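Local structure of diguanylate cyclase (3IGN) at residues H68-T73 / E89-I94; F45-F50 / D63-H68; G20-L25 / G84-E89; S117-S122 / I126-S131. The protein probably makes the second messenger cyclic di-GMP from two GTP molecules through its C-terminal GGDEF domain, the part described here. One frame throughout, in Å; residues are numbered along the deposited sequence.

In the fold
All four contacts lie in one GGDEF domain and reach its central mixed sheet. Contacts 1 and 2, centres about 8 Å apart, set successive turns of helix 59-74 on the neighbouring strands 90-96 and 40-47 and share His68. Contact 3, its centre about 10 Å from that of contact 1, packs helix 19-36 on strand 82-85 and the turn after it. Contact 4, a small hairpin, is centred about 8 Å from contact 2 and about 22 Å from contact 3. Along the chain, contact 2 is nested within contact 3, contact 1 crosses contact 3, and contact 4 follows last. Helices 59-74 and 19-36 thus pack on the two strands that flank the GGEEF motif.

Contact 1: residues H68-T73 / E89-I94; sequences HTADVT and EEFGII
The carbonyl oxygen Thr69 O is held twice by Thr73, one turn on: the hydroxyl OG1 lies 2.8 Å from it and the backbone N of the same Thr73 3.0 Å from Thr69 O. The two donors arrive from opposite faces of the carbonyl plane, the hydroxyl tilted 34° out of it. With OG1 beside its own backbone N (chi1 -58°), Thr73 turns its hydroxyl back along the helix, while the methyl CG2, anti to that N, is left to face strand 90-94. There Thr73 CG2 meets Ile93 CD1 tip to tip at 4.1 Å. Thr69 divides its branches in the same way. Its CG2 sits over one face of the Phe91 ring in a CH-pi contact, 4.2 Å from the ring centroid. The nearest ring atom is Phe91 CE2, 3.8 Å from Thr69 CG2. Ala70 CB approaches the ring obliquely, 4.2 Å from Phe91 CE1. The touching side chains are all buried, and between the two segments they offer carbon alone: Thr73 OG1 stays on its own helix, while Thr69 OG1 bonds Val65 O and also meets the hydroxyl of Tyr128. Helix and strand run nearly parallel, their short axes 11° apart and 10.5 Å from each other. Around them, Phe45 of the adjacent strand 40-47 brings its ring against Phe91, Leu16 touches Phe91 and Ala70, and Ile110 of helix 100-115 packs on Ile93.

Contact 2: residues F45-F50 / D63-H68; sequences FDIDHF and DEVIRH
Ile66 CD1 lies obliquely to the Phe50 ring, neither over its face nor at its edge, and the ring presents its outer end, CE1 and CZ, to the last two carbons of the isoleucine. Phe50 CZ comes within 3.5 Å of Ile66 CD1, and Phe50 CE1 lies 3.9 Å from Ile66 CG1; the directions of the two side chains cross at about a right angle. Phe50 can reach this far because its CG is anti to the backbone N (chi1 -166°), which swings the ring from the start of helix 50-57 across to helix 59-74. Two further flat groups, on the same helix as Ile66, are the guanidinium of Arg67 and the carboxylate of Glu64, joined side-on: NE and NH2 of Arg67 both grip the single oxygen Glu64 OE2, NH2 at 2.7 Å and on the anti lone pair. This salt bridge runs along the helix and takes no part in the contact with the strand. Between strand and helix, Ile47 uses both of its branches. Its CD1 meets Ile66 CG1 at 3.9 Å, again at about a right angle, and its CG2 reaches Val65 CG1 at 4.1 Å. Ile66 CG1 meets both Phe50 and Ile47, which come to it from directions roughly at right angles, and Phe91 of strand 90-96 also packs on Ile47 and Ile66. The chain here leaves strand 40-47, turns through His49 at the N-cap of helix 50-57, and brings helix 59-74 back over the strand: the beta-alpha-alpha unit of the GGDEF domain, whose family belongs to the nucleotide cyclase clan.

Contact 3: residues G20-L25 / G84-E89; sequences GTWENL and GRYGGE
Trp22 lays one face of its indole over the backbone of Gly84, with CD1 3.6 Å from Gly84 N. Gly84 CA makes a CH-pi contact with the five-membered ring, 4.1 Å from its centroid; with no side chain in between, the ring can settle directly on the strand. The far end of the indole touches the next aromatic residue, where Trp22 CZ3 lies 4.2 Å from Tyr86 CD1 and the side chains cross at about a right angle. Glu23 comes to the edge of the Tyr86 ring, OE2 being 3.3 Å from CE1 and the carboxylate turned 28° from the ring plane. A water joins the polar ends, donating to Glu23 OE2 at 2.8 Å and lying 2.6 Å from Tyr86 OH, in the plane of the phenol. Further out, Trp22 NE1 is bonded to Ser82 O, which fixes the indole along strand 82-85. Both oxygens of Glu23 have partners: OE2 a salt bridge to Arg19, OE1 a hydrogen bond with Tyr144 OH. Arg85, just before Tyr86, reaches the turn, its NH2 binding Gly88 O at 2.9 Å, with NE on the same oxygen, longer and from above the carbonyl plane; NH1 pairs with Asp11. The contact joins helix 19-36 to the hairpin of strands 82-85 and 90-96; the GGEEF signature of diguanylate cyclases, residues 87-91, spans its turn and the start of the second strand.

Contact 4: residues S117-S122 / I126-S131; sequences STVSTS and IQYTVS
Backbone hydrogen bonds come first: Val119 and Ile126 form an antiparallel hydrogen-bonded pair. Val119 N donates to Ile126 O at 2.8 Å, in the carbonyl plane, and Ile126 N returns a bond to Val119 O at 3.1 Å, almost straight at 175° but from above that carbonyl's plane. Ile126 O also receives a CA-H...O contact from Thr118 CA at 3.2 Å. Past this pair the strands part, and a water takes over: it accepts from Tyr128 N at 2.9 Å and lies close to Ser117 O, at a distance too short to be judged soundly. Apolar contacts fill one face of the hairpin. Val119 and Ile126 stand side by side there, CB to CB 4.2 Å, and Val119 CG2 reaches Tyr128 CE1 at 3.9 Å, the two side chains meeting at a slant. Val119 and Tyr128 both pack on His68 as well. Tyr128 has CG between its backbone N and carbonyl carbon (chi1 67°), which turns the phenol toward helix 59-74, where its OH is bonded to Thr69 OG1. Gln127, exposed, lays its CG 3.5 Å from Ser117 O. Side-chain polar bonds lead away to the helices: Ser117 OG pairs with Ala113 O and with His68 NE2. The arrangement is a two-stranded beta hairpin, 119-120 with 125-126, set between helix 100-115 and strand 130-136 of the central sheet of the GGDEF fold and resting on helix 59-74.

Contact 1: residues H68-T73 / E89-I94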
loop_
_atom_site.group_PDB
_atom_site.type_symbol
_atom_site.label_atom_id
_atom_site.label_comp_id
_atom_site.label_asym_id
_atom_site.label_seq_id
_atom_site.Cartn_x
_atom_site.Cartn_y
_atom_site.Cartn_z
ATOM N N HIS A 68 -3.591 7.862 9.694
ATOM C CA HIS A 68 -2.266 7.634 10.256
ATOM C C HIS A 68 -1.455 6.736 9.331
ATOM O O HIS A 68 -0.260 6.953 9.135
ATOM C CB HIS A 68 -2.361 6.984 11.634
ATOM C CG HIS A 68 -1.029 6.776 12.287
ATOM N ND1 HIS A 68 -0.211 7.823 12.653
ATOM C CD2 HIS A 68 -0.363 5.644 12.616
ATOM C CE1 HIS A 68 0.904 7.345 13.178
ATOM N NE2 HIS A 68 0.837 6.024 13.166
ATOM N N THR A 69 -2.110 5.720 8.777
ATOM C CA THR A 69 -1.447 4.792 7.868
ATOM C C THR A 69 -0.920 5.554 6.652
ATOM O O THR A 69 0.213 5.341 6.210
ATOM C CB THR A 69 -2.419 3.695 7.394
ATOM O OG1 THR A 69 -2.922 2.983 8.531
ATOM C CG2 THR A 69 -1.706 2.714 6.469
ATOM N N ALA A 70 -1.748 6.443 6.119
ATOM C CA ALA A 70 -1.356 7.244 4.967
ATOM C C ALA A 70 -0.202 8.164 5.349
ATOM O O ALA A 70 0.725 8.366 4.568
ATOM C CB ALA A 70 -2.538 8.067 4.470
ATOM N N ASP A 71 -0.264 8.729 6.551
ATOM C CA ASP A 71 0.792 9.619 7.008
ATOM C C ASP A 71 2.103 8.867 7.163
ATOM O O ASP A 71 3.157 9.365 6.769
ATOM C CB ASP A 71 0.407 10.289 8.329
ATOM C CG ASP A 71 -0.717 11.291 8.163
ATOM O OD1 ASP A 71 -0.888 11.811 7.041
ATOM O OD2 ASP A 71 -1.425 11.569 9.153
ATOM N N VAL A 72 2.041 7.669 7.730
ATOM C CA VAL A 72 3.240 6.862 7.905
ATOM C C VAL A 72 3.834 6.566 6.530
ATOM O O VAL A 72 5.049 6.635 6.335
ATOM C CB VAL A 72 2.925 5.529 8.614
ATOM C CG1 VAL A 72 4.137 4.615 8.562
ATOM C CG2 VAL A 72 2.535 5.795 10.070
ATOM N N THR A 73 2.961 6.251 5.580
ATOM C CA THR A 73 3.385 5.930 4.221
ATOM C C THR A 73 4.018 7.150 3.558
ATOM O O THR A 73 5.145 7.091 3.068
ATOM C CB THR A 73 2.188 5.470 3.374
ATOM O OG1 THR A 73 1.573 4.335 3.998
ATOM C CG2 THR A 73 2.634 5.096 1.961
ATOM N N GLU A 89 -9.650 0.265 3.066
ATOM C CA GLU A 89 -8.482 0.192 3.930
ATOM C C GLU A 89 -7.290 -0.369 3.168
ATOM O O GLU A 89 -6.329 -0.837 3.771
ATOM C CB GLU A 89 -8.754 -0.673 5.153
ATOM C CG GLU A 89 -8.652 -2.168 4.918
ATOM C CD GLU A 89 -9.957 -2.796 4.570
ATOM O OE1 GLU A 89 -10.834 -2.097 4.035
ATOM O OE2 GLU A 89 -10.114 -4.004 4.819
ATOM N N GLU A 90 -7.356 -0.300 1.841
ATOM C CA GLU A 90 -6.285 -0.795 0.965
ATOM C C GLU A 90 -5.458 0.334 0.351
ATOM O O GLU A 90 -5.999 1.332 -0.112
ATOM C CB GLU A 90 -6.857 -1.630 -0.187
ATOM C CG GLU A 90 -7.575 -2.902 0.196
ATOM C CD GLU A 90 -7.471 -3.952 -0.898
ATOM O OE1 GLU A 90 -7.402 -3.562 -2.084
ATOM O OE2 GLU A 90 -7.463 -5.161 -0.578
ATOM N N PHE A 91 -4.141 0.148 0.325
ATOM C CA PHE A 91 -3.230 1.145 -0.233
ATOM C C PHE A 91 -2.295 0.482 -1.236
ATOM O O PHE A 91 -2.088 -0.722 -1.195
ATOM C CB PHE A 91 -2.381 1.772 0.874
ATOM C CG PHE A 91 -3.175 2.455 1.946
ATOM C CD1 PHE A 91 -3.300 3.840 1.960
ATOM C CD2 PHE A 91 -3.782 1.714 2.955
ATOM C CE1 PHE A 91 -4.017 4.484 2.971
ATOM C CE2 PHE A 91 -4.499 2.346 3.966
ATOM C CZ PHE A 91 -4.616 3.733 3.975
ATOM N N GLY A 92 -1.732 1.281 -2.132
ATOM C CA GLY A 92 -0.800 0.742 -3.103
ATOM C C GLY A 92 0.363 1.703 -3.241
ATOM O O GLY A 92 0.214 2.894 -2.997
ATOM N N ILE A 93 1.532 1.188 -3.605
ATOM C CA ILE A 93 2.697 2.044 -3.811
ATOM C C ILE A 93 3.452 1.548 -5.037
ATOM O O ILE A 93 3.642 0.342 -5.201
ATOM C CB ILE A 93 3.703 1.995 -2.634
ATOM C CG1 ILE A 93 2.988 2.010 -1.284
ATOM C CG2 ILE A 93 4.628 3.199 -2.706
ATOM C CD1 ILE A 93 3.938 1.770 -0.118
ATOM N N ILE A 94 3.868 2.479 -5.891
ATOM C CA ILE A 94 4.649 2.128 -7.070
ATOM C C ILE A 94 6.070 2.446 -6.648
ATOM O O ILE A 94 6.346 3.532 -6.148
ATOM C CB ILE A 94 4.297 3.000 -8.293
ATOM C CG1 ILE A 94 2.834 2.800 -8.677
ATOM C CG2 ILE A 94 5.198 2.633 -9.485
ATOM C CD1 ILE A 94 2.336 3.760 -9.763
#

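Contact 2: residues F45-F50 / D63-H68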
loop_
_atom_site.group_PDB
_atom_site.type_symbol
_atom_site.label_atom_id
_atom_site.label_comp_id
_atom_site.label_asym_id
_atom_site.label_seq_id
_atom_site.Cartn_x
_atom_site.Cartn_y
_atom_site.Cartn_z
ATOM N N PHE A 45 -1.144 -3.039 0.144
ATOM C CA PHE A 45 -1.263 -3.405 1.546
ATOM C C PHE A 45 -2.585 -2.974 2.156
ATOM O O PHE A 45 -3.229 -2.036 1.683
ATOM C CB PHE A 45 -0.052 -2.899 2.356
ATOM C CG PHE A 45 0.056 -1.397 2.487
ATOM C CD1 PHE A 45 -0.401 -0.755 3.639
ATOM C CD2 PHE A 45 0.694 -0.637 1.509
ATOM C CE1 PHE A 45 -0.220 0.618 3.820
ATOM C CE2 PHE A 45 0.881 0.737 1.678
ATOM C CZ PHE A 45 0.426 1.365 2.837
ATOM N N ASP A 46 -2.985 -3.712 3.187
ATOM C CA ASP A 46 -4.242 -3.492 3.896
ATOM C C ASP A 46 -3.995 -3.376 5.389
ATOM O O ASP A 46 -3.027 -3.921 5.919
ATOM C CB ASP A 46 -5.183 -4.686 3.697
ATOM C CG ASP A 46 -5.787 -4.743 2.318
ATOM O OD1 ASP A 46 -5.349 -3.974 1.438
ATOM O OD2 ASP A 46 -6.702 -5.572 2.113
ATOM N N ILE A 47 -4.896 -2.678 6.066
ATOM C CA ILE A 47 -4.813 -2.534 7.508
ATOM C C ILE A 47 -5.416 -3.828 8.050
ATOM O O ILE A 47 -6.494 -4.227 7.630
ATOM C CB ILE A 47 -5.653 -1.341 7.980
ATOM C CG1 ILE A 47 -5.003 -0.038 7.500
ATOM C CG2 ILE A 47 -5.799 -1.371 9.495
ATOM C CD1 ILE A 47 -5.993 1.091 7.278
ATOM N N ASP A 48 -4.717 -4.489 8.964
ATOM C CA ASP A 48 -5.211 -5.739 9.538
ATOM C C ASP A 48 -6.411 -5.530 10.453
ATOM O O ASP A 48 -6.501 -4.516 11.144
ATOM C CB ASP A 48 -4.107 -6.440 10.339
ATOM C CG ASP A 48 -3.007 -6.991 9.459
ATOM O OD1 ASP A 48 -3.335 -7.553 8.401
ATOM O OD2 ASP A 48 -1.825 -6.877 9.836
ATOM N N HIS A 49 -7.330 -6.494 10.445
ATOM C CA HIS A 49 -8.519 -6.450 11.297
ATOM C C HIS A 49 -9.251 -5.110 11.275
ATOM O O HIS A 49 -9.735 -4.651 12.312
ATOM C CB HIS A 49 -8.111 -6.762 12.737
ATOM C CG HIS A 49 -7.246 -7.974 12.866
ATOM N ND1 HIS A 49 -7.684 -9.238 12.538
ATOM C CD2 HIS A 49 -5.960 -8.115 13.268
ATOM C CE1 HIS A 49 -6.709 -10.106 12.733
ATOM N NE2 HIS A 49 -5.650 -9.449 13.176
ATOM N N PHE A 50 -9.353 -4.488 10.105
ATOM C CA PHE A 50 -10.011 -3.190 10.023
ATOM C C PHE A 50 -11.470 -3.183 10.464
ATOM O O PHE A 50 -11.861 -2.352 11.286
ATOM C CB PHE A 50 -9.902 -2.615 8.611
ATOM C CG PHE A 50 -10.263 -1.163 8.536
ATOM C CD1 PHE A 50 -9.506 -0.213 9.214
ATOM C CD2 PHE A 50 -11.388 -0.747 7.836
ATOM C CE1 PHE A 50 -9.868 1.129 9.200
ATOM C CE2 PHE A 50 -11.759 0.596 7.816
ATOM C CZ PHE A 50 -11.000 1.533 8.499
ATOM N N ASP A 63 -11.196 5.981 10.734
ATOM C CA ASP A 63 -10.677 6.995 9.826
ATOM C C ASP A 63 -9.313 7.477 10.303
ATOM O O ASP A 63 -8.413 7.710 9.498
ATOM C CB ASP A 63 -11.645 8.174 9.735
ATOM C CG ASP A 63 -12.883 7.840 8.937
ATOM O OD1 ASP A 63 -13.061 6.653 8.593
ATOM O OD2 ASP A 63 -13.679 8.762 8.660
ATOM N N GLU A 64 -9.162 7.629 11.613
ATOM C CA GLU A 64 -7.890 8.069 12.167
ATOM C C GLU A 64 -6.815 7.035 11.879
ATOM O O GLU A 64 -5.662 7.380 11.636
ATOM C CB GLU A 64 -8.003 8.305 13.676
ATOM C CG GLU A 64 -8.436 9.712 14.013
ATOM C CD GLU A 64 -7.511 10.745 13.400
ATOM O OE1 GLU A 64 -6.363 10.875 13.879
ATOM O OE2 GLU A 64 -7.926 11.416 12.430
ATOM N N VAL A 65 -7.199 5.764 11.905
ATOM C CA VAL A 65 -6.256 4.689 11.629
ATOM C C VAL A 65 -5.840 4.770 10.162
ATOM O O VAL A 65 -4.673 4.582 9.831
ATOM C CB VAL A 65 -6.884 3.308 11.926
ATOM C CG1 VAL A 65 -5.933 2.199 11.505
ATOM C CG2 VAL A 65 -7.184 3.190 13.411
ATOM N N ILE A 66 -6.800 5.064 9.289
ATOM C CA ILE A 66 -6.518 5.188 7.865
ATOM C C ILE A 66 -5.613 6.388 7.618
ATOM O O ILE A 66 -4.625 6.289 6.893
ATOM C CB ILE A 66 -7.815 5.367 7.043
ATOM C CG1 ILE A 66 -8.559 4.034 6.954
ATOM C CG2 ILE A 66 -7.489 5.876 5.654
ATOM C CD1 ILE A 66 -9.949 4.144 6.360
ATOM N N ARG A 67 -5.950 7.522 8.224
ATOM C CA ARG A 67 -5.150 8.726 8.044
ATOM C C ARG A 67 -3.731 8.541 8.562
ATOM O O ARG A 67 -2.774 9.009 7.947
ATOM C CB ARG A 67 -5.800 9.921 8.745
ATOM C CG ARG A 67 -6.798 10.665 7.881
ATOM C CD ARG A 67 -7.266 11.949 8.553
ATOM N NE ARG A 67 -8.106 11.681 9.715
ATOM C CZ ARG A 67 -9.382 12.037 9.806
ATOM N NH1 ARG A 67 -9.968 12.681 8.804
ATOM N NH2 ARG A 67 -10.078 11.743 10.894
ATOM N N HIS A 68 -3.591 7.862 9.694
ATOM C CA HIS A 68 -2.266 7.634 10.256
ATOM C C HIS A 68 -1.455 6.736 9.331
ATOM O O HIS A 68 -0.260 6.953 9.135
ATOM C CB HIS A 68 -2.361 6.984 11.634
ATOM C CG HIS A 68 -1.029 6.776 12.287
ATOM N ND1 HIS A 68 -0.211 7.823 12.653
ATOM C CD2 HIS A 68 -0.363 5.644 12.616
ATOM C CE1 HIS A 68 0.904 7.345 13.178
ATOM N NE2 HIS A 68 0.837 6.024 13.166
#

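Contact 3: residues G20-L25 / G84-E89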
loop_
_atom_site.group_PDB
_atom_site.type_symbol
_atom_site.label_atom_id
_atom_site.label_comp_id
_atom_site.label_asym_id
_atom_site.label_seq_id
_atom_site.Cartn_x
_atom_site.Cartn_y
_atom_site.Cartn_z
ATOM N N GLY A 20 -8.294 5.871 -9.303
ATOM C CA GLY A 20 -8.211 6.149 -10.727
ATOM C C GLY A 20 -6.881 6.718 -11.182
ATOM O O GLY A 20 -6.292 6.245 -12.156
ATOM N N THR A 21 -6.406 7.742 -10.485
ATOM C CA THR A 21 -5.141 8.369 -10.840
ATOM C C THR A 21 -3.965 7.438 -10.574
ATOM O O THR A 21 -3.051 7.330 -11.392
ATOM C CB THR A 21 -4.912 9.663 -10.047
ATOM O OG1 THR A 21 -6.045 10.523 -10.203
ATOM C CG2 THR A 21 -3.671 10.379 -10.557
ATOM N N TRP A 22 -3.983 6.772 -9.427
ATOM C CA TRP A 22 -2.892 5.873 -9.087
ATOM C C TRP A 22 -2.789 4.773 -10.138
ATOM O O TRP A 22 -1.690 4.463 -10.586
ATOM C CB TRP A 22 -3.099 5.262 -7.705
ATOM C CG TRP A 22 -1.944 4.431 -7.233
ATOM C CD1 TRP A 22 -0.722 4.877 -6.806
ATOM C CD2 TRP A 22 -1.902 3.003 -7.151
ATOM N NE1 TRP A 22 0.077 3.808 -6.461
ATOM C CE2 TRP A 22 -0.622 2.646 -6.665
ATOM C CE3 TRP A 22 -2.823 1.986 -7.441
ATOM C CZ2 TRP A 22 -0.240 1.315 -6.464
ATOM C CZ3 TRP A 22 -2.441 0.656 -7.239
ATOM C CH2 TRP A 22 -1.160 0.336 -6.754
ATOM N N GLU A 23 -3.923 4.204 -10.552
ATOM C CA GLU A 23 -3.902 3.148 -11.562
ATOM C C GLU A 23 -3.335 3.647 -12.887
ATOM O O GLU A 23 -2.651 2.906 -13.598
ATOM C CB GLU A 23 -5.305 2.566 -11.785
ATOM C CG GLU A 23 -5.659 1.452 -10.796
ATOM C CD GLU A 23 -6.955 0.732 -11.138
ATOM O OE1 GLU A 23 -7.361 0.744 -12.318
ATOM O OE2 GLU A 23 -7.561 0.138 -10.221
ATOM N N ASN A 24 -3.625 4.897 -13.234
ATOM C CA ASN A 24 -3.098 5.452 -14.472
ATOM C C ASN A 24 -1.569 5.485 -14.389
ATOM O O ASN A 24 -0.882 5.267 -15.390
ATOM C CB ASN A 24 -3.648 6.862 -14.709
ATOM C CG ASN A 24 -3.068 7.512 -15.952
ATOM O OD1 ASN A 24 -2.130 8.305 -15.871
ATOM N ND2 ASN A 24 -3.613 7.163 -17.114
ATOM N N LEU A 25 -1.048 5.755 -13.191
ATOM C CA LEU A 25 0.401 5.798 -12.958
ATOM C C LEU A 25 0.990 4.388 -13.001
ATOM O O LEU A 25 2.101 4.179 -13.504
ATOM C CB LEU A 25 0.706 6.456 -11.609
ATOM C CG LEU A 25 1.134 7.934 -11.620
ATOM C CD1 LEU A 25 0.368 8.705 -12.667
ATOM C CD2 LEU A 25 0.941 8.538 -10.240
ATOM N N GLY A 84 -0.983 5.433 -3.275
ATOM C CA GLY A 84 -2.366 5.749 -3.557
ATOM C C GLY A 84 -3.292 4.988 -2.638
ATOM O O GLY A 84 -2.918 3.957 -2.079
ATOM N N ARG A 85 -4.495 5.512 -2.442
ATOM C CA ARG A 85 -5.460 4.810 -1.611
ATOM C C ARG A 85 -6.299 4.063 -2.623
ATOM O O ARG A 85 -7.097 4.650 -3.357
ATOM C CB ARG A 85 -6.342 5.764 -0.815
ATOM C CG ARG A 85 -7.218 5.021 0.170
ATOM C CD ARG A 85 -8.375 5.880 0.612
ATOM N NE ARG A 85 -9.168 5.232 1.650
ATOM C CZ ARG A 85 -10.291 5.737 2.144
ATOM N NH1 ARG A 85 -10.750 6.896 1.688
ATOM N NH2 ARG A 85 -10.947 5.096 3.102
ATOM N N TYR A 86 -6.109 2.757 -2.666
ATOM C CA TYR A 86 -6.799 1.927 -3.625
ATOM C C TYR A 86 -8.266 1.661 -3.275
ATOM O O TYR A 86 -9.131 1.702 -4.134
ATOM C CB TYR A 86 -6.023 0.627 -3.759
ATOM C CG TYR A 86 -6.584 -0.277 -4.796
ATOM C CD1 TYR A 86 -6.429 -0.006 -6.153
ATOM C CD2 TYR A 86 -7.292 -1.403 -4.425
ATOM C CE1 TYR A 86 -6.976 -0.853 -7.111
ATOM C CE2 TYR A 86 -7.841 -2.248 -5.370
ATOM C CZ TYR A 86 -7.679 -1.970 -6.705
ATOM O OH TYR A 86 -8.224 -2.826 -7.629
ATOM N N GLY A 87 -8.537 1.384 -2.006
ATOM C CA GLY A 87 -9.902 1.129 -1.582
ATOM C C GLY A 87 -10.110 1.640 -0.179
ATOM O O GLY A 87 -9.413 2.536 0.268
ATOM N N GLY A 88 -11.090 1.079 0.514
ATOM C CA GLY A 88 -11.384 1.487 1.879
ATOM C C GLY A 88 -10.190 1.445 2.807
ATOM O O GLY A 88 -9.770 2.474 3.314
ATOM N N GLU A 89 -9.650 0.265 3.066
ATOM C CA GLU A 89 -8.482 0.192 3.930
ATOM C C GLU A 89 -7.290 -0.369 3.168
ATOM O O GLU A 89 -6.329 -0.837 3.771
ATOM C CB GLU A 89 -8.754 -0.673 5.153
ATOM C CG GLU A 89 -8.652 -2.168 4.918
ATOM C CD GLU A 89 -9.957 -2.796 4.570
ATOM O OE1 GLU A 89 -10.834 -2.097 4.035
ATOM O OE2 GLU A 89 -10.114 -4.004 4.819
HETATM O O HOH W 1 -8.427 -2.494 -10.161
#

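Contact 4: residues S117-S122 / I126-S131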
loop_
_atom_site.group_PDB
_atom_site.type_symbol
_atom_site.label_atom_id
_atom_site.label_comp_id
_atom_site.label_asym_id
_atom_site.label_seq_id
_atom_site.Cartn_x
_atom_site.Cartn_y
_atom_site.Cartn_z
ATOM N N SER A 117 3.174 2.139 16.244
ATOM C CA SER A 117 2.257 3.261 16.365
ATOM C C SER A 117 1.167 3.101 17.400
ATOM O O SER A 117 0.828 2.003 17.831
ATOM C CB SER A 117 1.577 3.540 15.025
ATOM O OG SER A 117 2.480 4.077 14.077
ATOM N N THR A 118 0.627 4.235 17.805
ATOM C CA THR A 118 -0.471 4.258 18.744
ATOM C C THR A 118 -1.361 5.360 18.268
ATOM O O THR A 118 -1.006 6.528 18.306
ATOM C CB THR A 118 -0.052 4.574 20.169
ATOM O OG1 THR A 118 0.717 3.485 20.696
ATOM C CG2 THR A 118 -1.291 4.787 21.024
ATOM N N VAL A 119 -2.531 4.983 17.797
ATOM C CA VAL A 119 -3.455 5.983 17.323
ATOM C C VAL A 119 -4.291 6.521 18.453
ATOM O O VAL A 119 -5.217 5.866 18.922
ATOM C CB VAL A 119 -4.386 5.442 16.256
ATOM C CG1 VAL A 119 -5.568 6.381 16.108
ATOM C CG2 VAL A 119 -3.644 5.321 14.962
ATOM N N SER A 120 -3.955 7.722 18.896
ATOM C CA SER A 120 -4.700 8.343 19.966
ATOM C C SER A 120 -6.041 8.811 19.414
ATOM O O SER A 120 -6.119 9.832 18.704
ATOM C CB SER A 120 -3.916 9.515 20.521
ATOM N N THR A 121 -7.098 8.066 19.724
ATOM C CA THR A 121 -8.433 8.435 19.254
ATOM C C THR A 121 -9.343 8.779 20.435
ATOM O O THR A 121 -9.006 8.507 21.597
ATOM C CB THR A 121 -9.037 7.292 18.452
ATOM N N SER A 122 -10.497 9.370 20.139
ATOM C CA SER A 122 -11.448 9.750 21.175
ATOM C C SER A 122 -12.138 8.520 21.762
ATOM O O SER A 122 -12.758 8.596 22.827
ATOM C CB SER A 122 -12.489 10.706 20.595
ATOM N N ILE A 126 -5.382 3.032 20.245
ATOM C CA ILE A 126 -5.278 1.884 19.356
ATOM C C ILE A 126 -3.910 1.498 18.812
ATOM O O ILE A 126 -3.078 2.346 18.498
ATOM C CB ILE A 126 -6.163 2.101 18.114
ATOM C CG1 ILE A 126 -7.554 2.567 18.531
ATOM C CG2 ILE A 126 -6.228 0.821 17.295
ATOM C CD1 ILE A 126 -8.451 2.916 17.368
ATOM N N GLN A 127 -3.701 0.193 18.693
ATOM C CA GLN A 127 -2.484 -0.351 18.109
ATOM C C GLN A 127 -2.990 -1.311 17.047
ATOM O O GLN A 127 -3.956 -2.039 17.271
ATOM C CB GLN A 127 -1.635 -1.069 19.157
ATOM C CG GLN A 127 -0.891 -0.084 20.040
ATOM C CD GLN A 127 -0.240 -0.732 21.242
ATOM O OE1 GLN A 127 -0.398 -0.261 22.370
ATOM N NE2 GLN A 127 0.505 -1.809 21.011
ATOM N N TYR A 128 -2.357 -1.286 15.882
ATOM C CA TYR A 128 -2.781 -2.132 14.778
ATOM C C TYR A 128 -1.591 -2.487 13.901
ATOM O O TYR A 128 -0.472 -2.051 14.150
ATOM C CB TYR A 128 -3.830 -1.396 13.938
ATOM C CG TYR A 128 -3.291 -0.183 13.199
ATOM C CD1 TYR A 128 -2.923 0.980 13.882
ATOM C CD2 TYR A 128 -3.135 -0.207 11.813
ATOM C CE1 TYR A 128 -2.412 2.090 13.193
ATOM C CE2 TYR A 128 -2.630 0.888 11.122
ATOM C CZ TYR A 128 -2.269 2.032 11.811
ATOM O OH TYR A 128 -1.755 3.104 11.117
ATOM N N THR A 129 -1.841 -3.281 12.869
ATOM C CA THR A 129 -0.788 -3.681 11.953
ATOM C C THR A 129 -1.296 -3.710 10.525
ATOM O O THR A 129 -2.488 -3.526 10.270
ATOM C CB THR A 129 -0.242 -5.082 12.292
ATOM O OG1 THR A 129 -1.312 -6.037 12.254
ATOM C CG2 THR A 129 0.401 -5.089 13.671
ATOM N N VAL A 130 -0.378 -3.939 9.593
ATOM C CA VAL A 130 -0.727 -4.020 8.182
ATOM C C VAL A 130 -0.113 -5.273 7.586
ATOM O O VAL A 130 0.905 -5.777 8.067
ATOM C CB VAL A 130 -0.188 -2.814 7.364
ATOM C CG1 VAL A 130 -1.018 -1.558 7.641
ATOM C CG2 VAL A 130 1.267 -2.578 7.707
ATOM N N SER A 131 -0.756 -5.778 6.543
ATOM C CA SER A 131 -0.263 -6.941 5.816
ATOM C C SER A 131 0.153 -6.328 4.483
ATOM O O SER A 131 -0.545 -5.468 3.965
ATOM C CB SER A 131 -1.383 -7.972 5.609
ATOM O OG SER A 131 -1.651 -8.673 6.819
HETATM O O HOH W 2 -0.078 0.535 16.044
#